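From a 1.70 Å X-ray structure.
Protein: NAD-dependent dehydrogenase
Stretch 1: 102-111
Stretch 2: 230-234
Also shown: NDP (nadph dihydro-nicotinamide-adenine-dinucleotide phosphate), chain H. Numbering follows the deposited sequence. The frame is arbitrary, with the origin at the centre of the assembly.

Stretch 1, residues 102-111: RMSEWVMMQC
Stretch 2 230-234: FINAG

A helix can pack against the end of a strand without a single hydrogen bond between them, and this NAD-dependent dehydrogenase offers a compact example. Residues 102-111 form uninterrupted helix, phi/psi near -62/-43, with i-to-i+4 bonds such as Val107 N to Met103 O at 2.9 Å. Residues 230-232 are extended, phi/psi near -123/122, before Ala233 turns out of the strand at -130/22 and Gly234 follows at -84/-95. The two axes run nearly antiparallel, 164° between their directions, and approach to 9.9 Å; Gln110 CA lies 7.4 Å from Ile231 CA, which sets the register.

No hydrogen bond crosses the contact, so the fit rests on apolar bulk. The CA-to-CB bonds of Ile231 and Ala233 point toward the helix and that of Asn232 away, the alternation carrying one residue past the strand. The main bump from the helix is Trp106 (chi1 t, chi2 95°), whose ring enters the gap between the two: its CZ3 lies 3.5 Å from Ile231 CG2 and equally 3.5 Å from Ala233 CB, while CH2 sits 3.8 Å from Asn232 O. These neighbours meet the ring obliquely. In return, Ile231 (m, t) extends CD1 to 4.0 Å from Gln110 CB and 4.1 Å from Cys111 SG (chi1 m), one helical turn along from the indole. Gln110 (m, m, chi3 -50°) starts toward the strand, but its end leads away, and NE2 bonds back to Trp106 O at 3.3 Å.

Ala233 is small, and Met103 (t, p, p) closes over it: SD is 3.8 Å from Ala233 CB, and CE is 3.6 Å from Ala233 O. That methyl also reaches NADPH, with Met103 CE 3.5 Å from NDP C3N, while NDP N7N donates to Ala233 O at 2.9 Å. Asn232 (chi1 t) instead bridges the turn, its OD1 accepting a hydrogen bond from Gly234 N at 2.9 Å.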

# COMPACT_ATOMS: atom_id res chain seq x y z
N ARG A 102 8.42 8.54 3.37
CA ARG A 102 7.69 7.91 4.48
C ARG A 102 6.21 8.29 4.48
O ARG A 102 5.33 7.42 4.67
CB ARG A 102 8.36 8.25 5.80
CG ARG A 102 9.68 7.56 6.05
CD ARG A 102 10.45 8.21 7.19
NE ARG A 102 11.69 7.49 7.51
CZ ARG A 102 11.79 6.48 8.38
NH1 ARG A 102 10.74 6.11 9.10
NH2 ARG A 102 12.97 5.89 8.58
N MET A 103 5.92 9.58 4.26
CA MET A 103 4.52 10.00 4.18
C MET A 103 3.80 9.27 3.04
O MET A 103 2.68 8.78 3.22
CB MET A 103 4.38 11.50 4.02
CG MET A 103 2.94 11.98 3.94
SD MET A 103 1.95 11.54 5.39
CE MET A 103 2.39 12.86 6.52
N SER A 104 4.45 9.19 1.88
CA SER A 104 3.83 8.55 0.75
C SER A 104 3.56 7.08 0.99
O SER A 104 2.54 6.57 0.53
CB SER A 104 4.65 8.77 -0.51
OG SER A 104 4.55 10.15 -0.87
N GLU A 105 4.43 6.41 1.74
CA GLU A 105 4.14 5.04 2.18
C GLU A 105 2.84 4.97 2.96
O GLU A 105 2.01 4.11 2.73
CB GLU A 105 5.23 4.50 3.10
CG GLU A 105 6.59 4.28 2.47
CD GLU A 105 7.69 4.06 3.50
OE1 GLU A 105 7.37 3.98 4.71
OE2 GLU A 105 8.88 4.04 3.11
N TRP A 106 2.69 5.86 3.93
CA TRP A 106 1.52 5.81 4.80
C TRP A 106 0.24 6.12 4.00
O TRP A 106 -0.78 5.45 4.16
CB TRP A 106 1.69 6.77 5.99
CG TRP A 106 0.54 6.73 6.99
CD1 TRP A 106 0.49 5.99 8.13
CD2 TRP A 106 -0.69 7.46 6.92
NE1 TRP A 106 -0.71 6.24 8.80
CE2 TRP A 106 -1.45 7.12 8.07
CE3 TRP A 106 -1.22 8.39 6.03
CZ2 TRP A 106 -2.73 7.68 8.32
CZ3 TRP A 106 -2.47 8.95 6.27
CH2 TRP A 106 -3.20 8.59 7.43
N VAL A 107 0.30 7.13 3.14
CA VAL A 107 -0.86 7.51 2.32
C VAL A 107 -1.25 6.36 1.39
O VAL A 107 -2.41 5.99 1.29
CB VAL A 107 -0.62 8.82 1.53
CG1 VAL A 107 -1.76 9.12 0.57
CG2 VAL A 107 -0.43 9.99 2.49
N MET A 108 -0.26 5.79 0.72
CA MET A 108 -0.51 4.64 -0.16
C MET A 108 -1.12 3.50 0.62
O MET A 108 -2.08 2.87 0.15
CB MET A 108 0.81 4.18 -0.79
CG MET A 108 0.68 2.98 -1.74
SD MET A 108 -0.32 3.33 -3.21
CE MET A 108 0.76 4.52 -4.01
N MET A 109 -0.59 3.22 1.81
CA MET A 109 -1.15 2.13 2.62
C MET A 109 -2.62 2.36 2.93
O MET A 109 -3.44 1.45 2.81
CB MET A 109 -0.37 1.92 3.90
CG MET A 109 -0.82 0.69 4.65
SD MET A 109 0.27 0.31 6.05
CE MET A 109 -0.10 1.66 7.06
N GLN A 110 -2.97 3.59 3.33
CA GLN A 110 -4.38 3.85 3.67
C GLN A 110 -5.27 3.71 2.44
O GLN A 110 -6.36 3.14 2.51
CB GLN A 110 -4.59 5.24 4.23
CG GLN A 110 -3.72 5.62 5.41
CD GLN A 110 -3.56 4.52 6.42
OE1 GLN A 110 -4.54 3.92 6.88
NE2 GLN A 110 -2.31 4.24 6.79
N CYS A 111 -4.83 4.28 1.32
CA CYS A 111 -5.67 4.18 0.11
C CYS A 111 -5.87 2.70 -0.30
O CYS A 111 -6.95 2.33 -0.74
CB CYS A 111 -5.09 5.00 -1.04
SG CYS A 111 -5.20 6.80 -0.70
N PHE A 230 -12.34 9.35 4.60
CA PHE A 230 -11.52 10.48 5.04
C PHE A 230 -10.21 9.99 5.63
O PHE A 230 -10.19 9.19 6.57
CB PHE A 230 -12.26 11.30 6.10
CG PHE A 230 -11.46 12.44 6.65
CD1 PHE A 230 -10.86 13.38 5.80
CD2 PHE A 230 -11.33 12.63 8.02
CE1 PHE A 230 -10.14 14.46 6.31
CE2 PHE A 230 -10.61 13.71 8.53
CZ PHE A 230 -10.02 14.63 7.68
N ILE A 231 -9.11 10.52 5.10
CA ILE A 231 -7.76 10.12 5.52
C ILE A 231 -7.01 11.38 5.88
O ILE A 231 -6.88 12.30 5.03
CB ILE A 231 -7.05 9.40 4.36
CG1 ILE A 231 -7.76 8.09 4.03
CG2 ILE A 231 -5.55 9.20 4.65
CD1 ILE A 231 -7.42 7.61 2.64
N ASN A 232 -6.58 11.50 7.13
CA ASN A 232 -5.85 12.71 7.54
C ASN A 232 -4.51 12.42 8.18
O ASN A 232 -4.43 11.70 9.18
CB ASN A 232 -6.68 13.58 8.49
CG ASN A 232 -6.07 14.98 8.71
OD1 ASN A 232 -5.22 15.46 7.96
ND2 ASN A 232 -6.55 15.65 9.73
N ALA A 233 -3.46 12.98 7.61
CA ALA A 233 -2.13 12.95 8.22
C ALA A 233 -1.47 14.31 8.26
O ALA A 233 -0.24 14.41 8.40
CB ALA A 233 -1.22 11.95 7.49
N GLY A 234 -2.29 15.36 8.20
CA GLY A 234 -1.80 16.72 8.35
C GLY A 234 -1.70 17.08 9.82
O GLY A 234 -0.69 16.77 10.49
PA NDP H . 4.03 22.41 2.32
O1A NDP H . 4.20 23.80 2.91
O2A NDP H . 5.03 21.97 1.29
O5B NDP H . 2.59 22.38 1.67
C5B NDP H . 1.43 22.92 2.28
C4B NDP H . 0.33 22.92 1.26
O4B NDP H . -0.87 23.30 1.94
C3B NDP H . 0.52 23.92 0.12
O3B NDP H . 0.01 23.32 -1.07
C2B NDP H . -0.33 25.09 0.55
O2B NDP H . -0.84 25.88 -0.51
C1B NDP H . -1.47 24.36 1.21
N9A NDP H . -2.22 25.27 2.09
C8A NDP H . -1.84 25.88 3.23
N7A NDP H . -2.77 26.64 3.76
C5A NDP H . -3.83 26.51 2.89
C6A NDP H . -5.11 27.08 2.86
N6A NDP H . -5.57 27.92 3.82
N1A NDP H . -5.94 26.75 1.83
C2A NDP H . -5.49 25.92 0.88
N3A NDP H . -4.29 25.33 0.80
C4A NDP H . -3.50 25.67 1.86
O3 NDP H . 3.96 21.43 3.60
PN NDP H . 4.35 19.86 3.52
O1N NDP H . 3.69 19.22 2.35
O2N NDP H . 5.82 19.68 3.70
O5D NDP H . 3.70 19.40 4.90
C5D NDP H . 2.31 19.50 5.07
C4D NDP H . 1.92 19.24 6.52
O4D NDP H . 1.99 17.84 6.81
C3D NDP H . 2.82 19.84 7.59
O3D NDP H . 2.52 21.24 7.78
C2D NDP H . 2.56 19.02 8.84
O2D NDP H . 1.50 19.61 9.61
C1D NDP H . 2.06 17.69 8.22
N1N NDP H . 2.92 16.56 8.54
C2N NDP H . 2.45 15.49 9.29
C3N NDP H . 3.24 14.41 9.58
C7N NDP H . 2.72 13.18 10.26
O7N NDP H . 3.55 12.38 10.72
N7N NDP H . 1.42 12.98 10.36
C4N NDP H . 4.65 14.41 9.14
C5N NDP H . 5.08 15.60 8.36
C6N NDP H . 4.25 16.58 8.07
P2B NDP H . 0.12 26.89 -1.33
O1X NDP H . 0.98 25.98 -2.16
O2X NDP H . -0.89 27.68 -2.14
O3X NDP H . 0.87 27.69 -0.33